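Local coordinates for protein group II chitinase (Ostrinia furnacalis, PDB 6JAV) that probably hydrolyses internal linkages of chitin, as a glycoside hydrolase family 18 endochitinase, of which this chain is one catalytic domain, at residues S1-Y13 with P363-P375. Residues are numbered along the deposited sequence; the frame is centred on the assembly and turned at random.
Sequences SLLNSRYKLVCYY and PLLNAIKTELLNP
Leu-9 reaches from its strand into the flank of helix 363-373, and packing is tightest here: its CD1 lies 3.6 Å from Ile-368 CG2, and its CD2 sits 3.7 Å from Leu-365 CD1. With CG anti to the backbone N (chi1 -153°), CD1 is pointed at the helix, where it also approaches Leu-365 and CD1 of Leu-372, 4.1 Å away. The other methyl of Leu-372, CD2, goes to Tyr-7, where it lies over a face of the ring, 4.2 Å from the centroid, in a CH-pi contact. No hydrogen bond links the two segments. Strand 8-14 belongs to the parallel barrel of the family 18 TIM fold, between strands 38-46 and 342-346, and helix 363-373, the last of this domain's modelled helices, runs nearly antiparallel to it along the outside of the barrel, beside helix 325-337. The N-terminal residues fold back in a type I turn from Leu-2 to Ser-5, and Leu-2 O receives both the backbone N and OG of Ser-5. Leu-2 itself is still buried, its CD1 3.9 Å from CG of Lys-369, whose extended chain carries NZ on to Ser-34 O. The contact opens to solvent at Leu-373, whose CD2 touches Ser-5 CB at 3.8 Å, while exposed Ser-1 meets it with backbone atoms, its O beside CD2 and its N near CD1.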
ATOM      1  N   SER A   1     -23.282  -5.093  -1.945  1.00 39.05           N
ATOM      2  CA  SER A   1     -22.317  -5.166  -0.842  1.00 23.17           C
ATOM      3  C   SER A   1     -20.982  -5.829  -1.221  1.00 19.61           C
ATOM      4  O   SER A   1     -20.952  -6.889  -1.858  1.00 19.65           O
ATOM      5  CB  SER A   1     -22.964  -5.860   0.356  1.00 34.32           C
ATOM      6  OG  SER A   1     -22.027  -6.602   1.102  1.00 32.72           O
ATOM      7  N   LEU A   2     -19.869  -5.192  -0.829  1.00 17.22           N
ATOM      8  CA  LEU A   2     -18.564  -5.763  -1.128  1.00 15.35           C
ATOM      9  C   LEU A   2     -18.399  -7.120  -0.463  1.00 15.15           C
ATOM     10  O   LEU A   2     -17.767  -8.017  -1.027  1.00 15.64           O
ATOM     11  CB  LEU A   2     -17.452  -4.811  -0.671  1.00 14.21           C
ATOM     12  CG  LEU A   2     -17.310  -3.553  -1.504  1.00 14.46           C
ATOM     13  CD1 LEU A   2     -16.484  -2.534  -0.709  1.00 18.08           C
ATOM     14  CD2 LEU A   2     -16.660  -3.887  -2.837  1.00 15.01           C
ATOM     15  N   LEU A   3     -18.921  -7.282   0.756  1.00 15.53           N
ATOM     16  CA  LEU A   3     -18.712  -8.534   1.463  1.00 17.40           C
ATOM     17  C   LEU A   3     -19.371  -9.699   0.744  1.00 17.44           C
ATOM     18  O   LEU A   3     -18.841 -10.815   0.773  1.00 22.20           O
ATOM     19  CB  LEU A   3     -19.213  -8.429   2.905  1.00 17.01           C
ATOM     20  CG  LEU A   3     -18.351  -7.586   3.841  1.00 20.04           C
ATOM     21  CD1 LEU A   3     -19.082  -7.441   5.181  1.00 23.65           C
ATOM     22  CD2 LEU A   3     -16.998  -8.231   4.059  1.00 19.82           C
ATOM     23  N   ASN A   4     -20.490  -9.455   0.056  1.00 16.18           N
ATOM     24  CA  ASN A   4     -21.163 -10.504  -0.703  1.00 19.73           C
ATOM     25  C   ASN A   4     -20.629 -10.660  -2.121  1.00 22.49           C
ATOM     26  O   ASN A   4     -21.084 -11.549  -2.847  1.00 24.22           O
ATOM     27  CB  ASN A   4     -22.673 -10.243  -0.752  1.00 22.60           C
ATOM     28  CG  ASN A   4     -23.329 -10.348   0.618  1.00 35.43           C
ATOM     29  OD1 ASN A   4     -22.880 -11.107   1.486  1.00 39.59           O
ATOM     30  ND2 ASN A   4     -24.389  -9.579   0.822  1.00 35.53           N
ATOM     31  N   SER A   5     -19.687  -9.835  -2.534  1.00 14.67           N
ATOM     32  CA  SER A   5     -19.144  -9.898  -3.882  1.00 16.03           C
ATOM     33  C   SER A   5     -18.004 -10.918  -3.946  1.00 14.59           C
ATOM     34  O   SER A   5     -17.561 -11.466  -2.937  1.00 16.20           O
ATOM     35  CB  SER A   5     -18.642  -8.524  -4.323  1.00 16.77           C
ATOM     36  OG  SER A   5     -17.313  -8.320  -3.844  1.00 15.62           O
ATOM     37  N   ARG A   6     -17.528 -11.164  -5.173  1.00 13.56           N
ATOM     38  CA  ARG A   6     -16.393 -12.051  -5.396  1.00 13.10           C
ATOM     39  C   ARG A   6     -15.040 -11.373  -5.169  1.00 13.87           C
ATOM     40  O   ARG A   6     -14.004 -12.021  -5.362  1.00 16.03           O
ATOM     41  CB  ARG A   6     -16.455 -12.625  -6.831  1.00 15.76           C
ATOM     42  CG  ARG A   6     -16.066 -11.634  -7.910  1.00 14.80           C
ATOM     43  CD  ARG A   6     -16.528 -12.024  -9.312  1.00 19.61           C
ATOM     44  NE  ARG A   6     -15.973 -13.299  -9.772  1.00 20.23           N
ATOM     45  CZ  ARG A   6     -14.929 -13.441 -10.604  1.00 16.60           C
ATOM     46  NH1 ARG A   6     -14.249 -12.406 -11.080  1.00 17.43           N
ATOM     47  NH2 ARG A   6     -14.554 -14.672 -10.959  1.00 17.75           N
ATOM     48  N   TYR A   7     -15.014 -10.097  -4.761  1.00 11.63           N
ATOM     49  CA  TYR A   7     -13.773  -9.344  -4.653  1.00 11.70           C
ATOM     50  C   TYR A   7     -13.499  -8.930  -3.215  1.00 12.38           C
ATOM     51  O   TYR A   7     -14.428  -8.670  -2.441  1.00 14.06           O
ATOM     52  CB  TYR A   7     -13.821  -8.090  -5.513  1.00 10.98           C
ATOM     53  CG  TYR A   7     -13.935  -8.423  -6.976  1.00 10.22           C
ATOM     54  CD1 TYR A   7     -12.883  -9.053  -7.641  1.00 12.53           C
ATOM     55  CD2 TYR A   7     -15.102  -8.159  -7.682  1.00 12.90           C
ATOM     56  CE1 TYR A   7     -12.985  -9.395  -8.989  1.00 13.72           C
ATOM     57  CE2 TYR A   7     -15.216  -8.500  -9.028  1.00 13.41           C
ATOM     58  CZ  TYR A   7     -14.153  -9.120  -9.661  1.00 12.95           C
ATOM     59  OH  TYR A   7     -14.256  -9.464 -11.003  1.00 16.77           O
ATOM     60  N   LYS A   8     -12.214  -8.838  -2.893  1.00 11.59           N
ATOM     61  CA  LYS A   8     -11.753  -8.156  -1.697  1.00 10.59           C
ATOM     62  C   LYS A   8     -11.462  -6.698  -2.015  1.00 11.06           C
ATOM     63  O   LYS A   8     -11.064  -6.343  -3.137  1.00 11.03           O
ATOM     64  CB  LYS A   8     -10.435  -8.774  -1.222  1.00 12.57           C
ATOM     65  CG  LYS A   8     -10.551 -10.244  -0.762  1.00 13.40           C
ATOM     66  CD  LYS A   8      -9.196 -10.764  -0.240  1.00 14.01           C
ATOM     67  CE  LYS A   8      -9.290 -12.202   0.261  1.00 16.42           C
ATOM     68  NZ  LYS A   8      -9.672 -13.148  -0.831  1.00 18.40           N
ATOM     69  N   LEU A   9     -11.622  -5.861  -0.999  1.00  9.49           N
ATOM     70  CA  LEU A   9     -11.155  -4.470  -1.030  1.00  7.90           C
ATOM     71  C   LEU A   9     -10.423  -4.293   0.302  1.00  9.68           C
ATOM     72  O   LEU A   9     -11.056  -4.192   1.365  1.00 10.57           O
ATOM     73  CB  LEU A   9     -12.310  -3.480  -1.223  1.00 10.45           C
ATOM     74  CG  LEU A   9     -11.938  -2.147  -1.890  1.00 14.68           C
ATOM     75  CD1 LEU A   9     -13.168  -1.243  -2.147  1.00 14.38           C
ATOM     76  CD2 LEU A   9     -10.860  -1.397  -1.166  1.00 15.87           C
ATOM     77  N   VAL A  10      -9.092  -4.345   0.243  1.00  8.50           N
ATOM     78  CA  VAL A  10      -8.241  -4.346   1.424  1.00  8.90           C
ATOM     79  C   VAL A  10      -7.821  -2.907   1.693  1.00  9.87           C
ATOM     80  O   VAL A  10      -7.159  -2.273   0.859  1.00 10.56           O
ATOM     81  CB  VAL A  10      -7.013  -5.249   1.210  1.00  8.55           C
ATOM     82  CG1 VAL A  10      -6.098  -5.222   2.412  1.00 10.32           C
ATOM     83  CG2 VAL A  10      -7.429  -6.707   0.905  1.00 10.23           C
ATOM     84  N   CYS A  11      -8.220  -2.372   2.846  1.00  9.51           N
ATOM     85  CA  CYS A  11      -7.979  -0.970   3.181  1.00  8.93           C
ATOM     86  C   CYS A  11      -6.926  -0.887   4.269  1.00  9.67           C
ATOM     87  O   CYS A  11      -7.111  -1.467   5.348  1.00 10.27           O
ATOM     88  CB  CYS A  11      -9.244  -0.342   3.752  1.00 11.70           C
ATOM     89  SG  CYS A  11     -10.636  -0.277   2.611  1.00 15.55           S
ATOM     90  N   TYR A  12      -5.850  -0.139   4.023  1.00  8.88           N
ATOM     91  CA  TYR A  12      -4.876   0.117   5.081  1.00  7.10           C
ATOM     92  C   TYR A  12      -5.306   1.297   5.945  1.00 10.22           C
ATOM     93  O   TYR A  12      -5.684   2.361   5.436  1.00  9.60           O
ATOM     94  CB  TYR A  12      -3.456   0.341   4.519  1.00  9.24           C
ATOM     95  CG  TYR A  12      -2.741  -0.954   4.181  1.00 10.57           C
ATOM     96  CD1 TYR A  12      -2.920  -1.560   2.930  1.00 12.61           C
ATOM     97  CD2 TYR A  12      -1.946  -1.587   5.122  1.00  9.38           C
ATOM     98  CE1 TYR A  12      -2.318  -2.791   2.627  1.00 11.63           C
ATOM     99  CE2 TYR A  12      -1.335  -2.807   4.826  1.00 10.75           C
ATOM    100  CZ  TYR A  12      -1.543  -3.389   3.586  1.00  9.72           C
ATOM    101  OH  TYR A  12      -0.917  -4.591   3.275  1.00 12.47           O
ATOM    102  N   TYR A  13      -5.239   1.089   7.249  1.00  9.32           N
ATOM    103  CA  TYR A  13      -5.431   2.094   8.285  1.00  8.01           C
ATOM    104  C   TYR A  13      -4.043   2.437   8.832  1.00 10.46           C
ATOM    105  O   TYR A  13      -3.181   1.555   8.943  1.00 10.11           O
ATOM    106  CB  TYR A  13      -6.314   1.469   9.401  1.00  9.82           C
ATOM    107  CG  TYR A  13      -6.345   2.341  10.627  1.00 11.07           C
ATOM    108  CD1 TYR A  13      -7.227   3.403  10.723  1.00 10.76           C
ATOM    109  CD2 TYR A  13      -5.420   2.154  11.639  1.00 12.07           C
ATOM    110  CE1 TYR A  13      -7.190   4.262  11.851  1.00 11.65           C
ATOM    111  CE2 TYR A  13      -5.391   2.979  12.737  1.00 13.14           C
ATOM    112  CZ  TYR A  13      -6.257   4.028  12.819  1.00 12.95           C
ATOM    113  OH  TYR A  13      -6.176   4.853  13.933  1.00 17.10           O
ATOM    114  N   PRO A 363     -14.136   9.991  -2.423  1.00 11.28           N
ATOM    115  CA  PRO A 363     -14.385   9.845  -3.871  1.00 11.55           C
ATOM    116  C   PRO A 363     -13.596   8.713  -4.517  1.00 11.48           C
ATOM    117  O   PRO A 363     -14.125   7.993  -5.376  1.00 11.83           O
ATOM    118  CB  PRO A 363     -13.998  11.232  -4.426  1.00 11.81           C
ATOM    119  CG  PRO A 363     -12.983  11.761  -3.439  1.00 10.45           C
ATOM    120  CD  PRO A 363     -13.486  11.273  -2.096  1.00 11.34           C
ATOM    121  N   LEU A 364     -12.326   8.545  -4.150  1.00 10.01           N
ATOM    122  CA  LEU A 364     -11.549   7.481  -4.783  1.00  9.76           C
ATOM    123  C   LEU A 364     -12.021   6.107  -4.332  1.00 11.44           C
ATOM    124  O   LEU A 364     -12.219   5.193  -5.154  1.00 11.70           O
ATOM    125  CB  LEU A 364     -10.060   7.662  -4.493  1.00  8.79           C
ATOM    126  CG  LEU A 364      -9.401   8.967  -4.986  1.00 10.20           C
ATOM    127  CD1 LEU A 364      -7.872   8.935  -4.777  1.00 14.35           C
ATOM    128  CD2 LEU A 364      -9.729   9.288  -6.432  1.00 12.97           C
ATOM    129  N   LEU A 365     -12.198   5.931  -3.029  1.00 10.46           N
ATOM    130  CA  LEU A 365     -12.596   4.629  -2.514  1.00 11.05           C
ATOM    131  C   LEU A 365     -14.006   4.260  -2.953  1.00 12.13           C
ATOM    132  O   LEU A 365     -14.267   3.101  -3.306  1.00 11.35           O
ATOM    133  CB  LEU A 365     -12.427   4.618  -0.996  1.00 11.57           C
ATOM    134  CG  LEU A 365     -12.617   3.289  -0.276  1.00 12.25           C
ATOM    135  CD1 LEU A 365     -11.791   2.148  -0.925  1.00 11.44           C
ATOM    136  CD2 LEU A 365     -12.243   3.485   1.195  1.00 14.27           C
ATOM    137  N   ASN A 366     -14.925   5.225  -2.977  1.00 10.56           N
ATOM    138  CA  ASN A 366     -16.251   4.934  -3.532  1.00 11.46           C
ATOM    139  C   ASN A 366     -16.188   4.560  -5.010  1.00 14.59           C
ATOM    140  O   ASN A 366     -16.980   3.731  -5.472  1.00 14.26           O
ATOM    141  CB  ASN A 366     -17.211   6.101  -3.312  1.00 11.63           C
ATOM    142  CG  ASN A 366     -17.950   5.981  -2.014  1.00 13.99           C
ATOM    143  OD1 ASN A 366     -18.781   5.079  -1.842  1.00 16.78           O
ATOM    144  ND2 ASN A 366     -17.661   6.887  -1.075  1.00 14.14           N
ATOM    145  N   ALA A 367     -15.296   5.187  -5.774  1.00 11.62           N
ATOM    146  CA  ALA A 367     -15.156   4.810  -7.186  1.00 14.48           C
ATOM    147  C   ALA A 367     -14.714   3.353  -7.312  1.00 13.24           C
ATOM    148  O   ALA A 367     -15.216   2.614  -8.170  1.00 14.08           O
ATOM    149  CB  ALA A 367     -14.164   5.739  -7.893  1.00 14.48           C
ATOM    150  N   ILE A 368     -13.786   2.920  -6.455  1.00 12.11           N
ATOM    151  CA  ILE A 368     -13.357   1.523  -6.468  1.00 13.16           C
ATOM    152  C   ILE A 368     -14.523   0.600  -6.151  1.00 13.56           C
ATOM    153  O   ILE A 368     -14.756  -0.396  -6.853  1.00 13.27           O
ATOM    154  CB  ILE A 368     -12.191   1.300  -5.486  1.00 11.09           C
ATOM    155  CG1 ILE A 368     -10.953   2.099  -5.889  1.00 12.12           C
ATOM    156  CG2 ILE A 368     -11.864  -0.216  -5.390  1.00 11.76           C
ATOM    157  CD1 ILE A 368      -9.857   2.131  -4.827  1.00 11.60           C
ATOM    158  N   LYS A 369     -15.249   0.885  -5.059  1.00 11.76           N
ATOM    159  CA  LYS A 369     -16.369   0.040  -4.660  1.00 12.14           C
ATOM    160  C   LYS A 369     -17.394  -0.072  -5.781  1.00 13.80           C
ATOM    161  O   LYS A 369     -17.847  -1.177  -6.121  1.00 15.19           O
ATOM    162  CB  LYS A 369     -17.011   0.605  -3.385  1.00 13.05           C
ATOM    163  CG  LYS A 369     -18.340  -0.044  -3.074  1.00 13.40           C
ATOM    164  CD  LYS A 369     -18.887   0.529  -1.782  1.00 17.80           C
ATOM    165  CE  LYS A 369     -20.246  -0.067  -1.438  1.00 23.57           C
ATOM    166  NZ  LYS A 369     -20.796   0.577  -0.206  1.00 34.10           N
ATOM    167  N   THR A 370     -17.778   1.066  -6.358  1.00 13.93           N
ATOM    168  CA  THR A 370     -18.815   1.048  -7.382  1.00 14.17           C
ATOM    169  C   THR A 370     -18.372   0.237  -8.590  1.00 15.30           C
ATOM    170  O   THR A 370     -19.157  -0.551  -9.141  1.00 16.46           O
ATOM    171  CB  THR A 370     -19.147   2.476  -7.785  1.00 16.36           C
ATOM    172  OG1 THR A 370     -19.739   3.128  -6.659  1.00 18.60           O
ATOM    173  CG2 THR A 370     -20.136   2.485  -8.964  1.00 19.98           C
ATOM    174  N   GLU A 371     -17.110   0.384  -8.999  1.00 12.79           N
ATOM    175  CA  GLU A 371     -16.649  -0.377 -10.151  1.00 13.74           C
ATOM    176  C   GLU A 371     -16.523  -1.868  -9.834  1.00 16.14           C
ATOM    177  O   GLU A 371     -16.859  -2.712 -10.675  1.00 17.52           O
ATOM    178  CB  GLU A 371     -15.364   0.230 -10.705  1.00 15.16           C
ATOM    179  CG  GLU A 371     -15.011  -0.261 -12.128  1.00 20.28           C
ATOM    180  CD  GLU A 371     -16.089   0.060 -13.183  1.00 26.88           C
ATOM    181  OE1 GLU A 371     -16.550   1.220 -13.255  1.00 29.16           O
ATOM    182  OE2 GLU A 371     -16.462  -0.847 -13.954  1.00 34.30           O
ATOM    183  N   LEU A 372     -16.068  -2.227  -8.627  1.00 13.65           N
ATOM    184  CA  LEU A 372     -15.998  -3.644  -8.270  1.00 13.30           C
ATOM    185  C   LEU A 372     -17.372  -4.290  -8.277  1.00 16.56           C
ATOM    186  O   LEU A 372     -17.493  -5.481  -8.611  1.00 20.59           O
ATOM    187  CB  LEU A 372     -15.391  -3.814  -6.876  1.00 14.01           C
ATOM    188  CG  LEU A 372     -13.872  -3.662  -6.798  1.00 13.81           C
ATOM    189  CD1 LEU A 372     -13.459  -3.755  -5.331  1.00 14.92           C
ATOM    190  CD2 LEU A 372     -13.171  -4.771  -7.611  1.00 11.86           C
ATOM    191  N   LEU A 373     -18.407  -3.549  -7.881  1.00 15.37           N
ATOM    192  CA  LEU A 373     -19.767  -4.071  -7.808  1.00 15.53           C
ATOM    193  C   LEU A 373     -20.496  -4.009  -9.140  1.00 19.40           C
ATOM    194  O   LEU A 373     -21.568  -4.610  -9.269  1.00 22.07           O
ATOM    195  CB  LEU A 373     -20.576  -3.349  -6.726  1.00 17.28           C
ATOM    196  CG  LEU A 373     -20.060  -3.587  -5.304  1.00 19.82           C
ATOM    197  CD1 LEU A 373     -20.822  -2.738  -4.302  1.00 21.22           C
ATOM    198  CD2 LEU A 373     -20.148  -5.062  -4.929  1.00 19.47           C
ATOM    199  N   ASN A 374     -19.931  -3.340 -10.127  1.00 18.22           N
ATOM    200  CA  ASN A 374     -20.534  -3.267 -11.450  1.00 21.53           C
ATOM    201  C   ASN A 374     -20.230  -4.561 -12.210  1.00 24.33           C
ATOM    202  O   ASN A 374     -19.053  -4.909 -12.374  1.00 21.54           O
ATOM    203  CB  ASN A 374     -19.938  -2.051 -12.145  1.00 18.20           C
ATOM    204  CG  ASN A 374     -20.362  -1.920 -13.574  1.00 36.72           C
ATOM    205  OD1 ASN A 374     -21.156  -2.700 -14.057  1.00 32.72           O
ATOM    206  ND2 ASN A 374     -19.821  -0.927 -14.265  1.00 41.03           N
ATOM    207  N   PRO A 375     -21.245  -5.306 -12.663  1.00 26.51           N
ATOM    208  CA  PRO A 375     -20.974  -6.592 -13.338  1.00 32.35           C
ATOM    209  C   PRO A 375     -20.299  -6.451 -14.690  1.00 32.33           C
ATOM    210  O   PRO A 375     -19.626  -7.389 -15.142  1.00 31.83           O
ATOM    211  CB  PRO A 375     -22.373  -7.212 -13.489  1.00 35.96           C
ATOM    212  CG  PRO A 375     -23.273  -6.416 -12.617  1.00 35.53           C
ATOM    213  CD  PRO A 375     -22.687  -5.045 -12.533  1.00 32.54           C
TER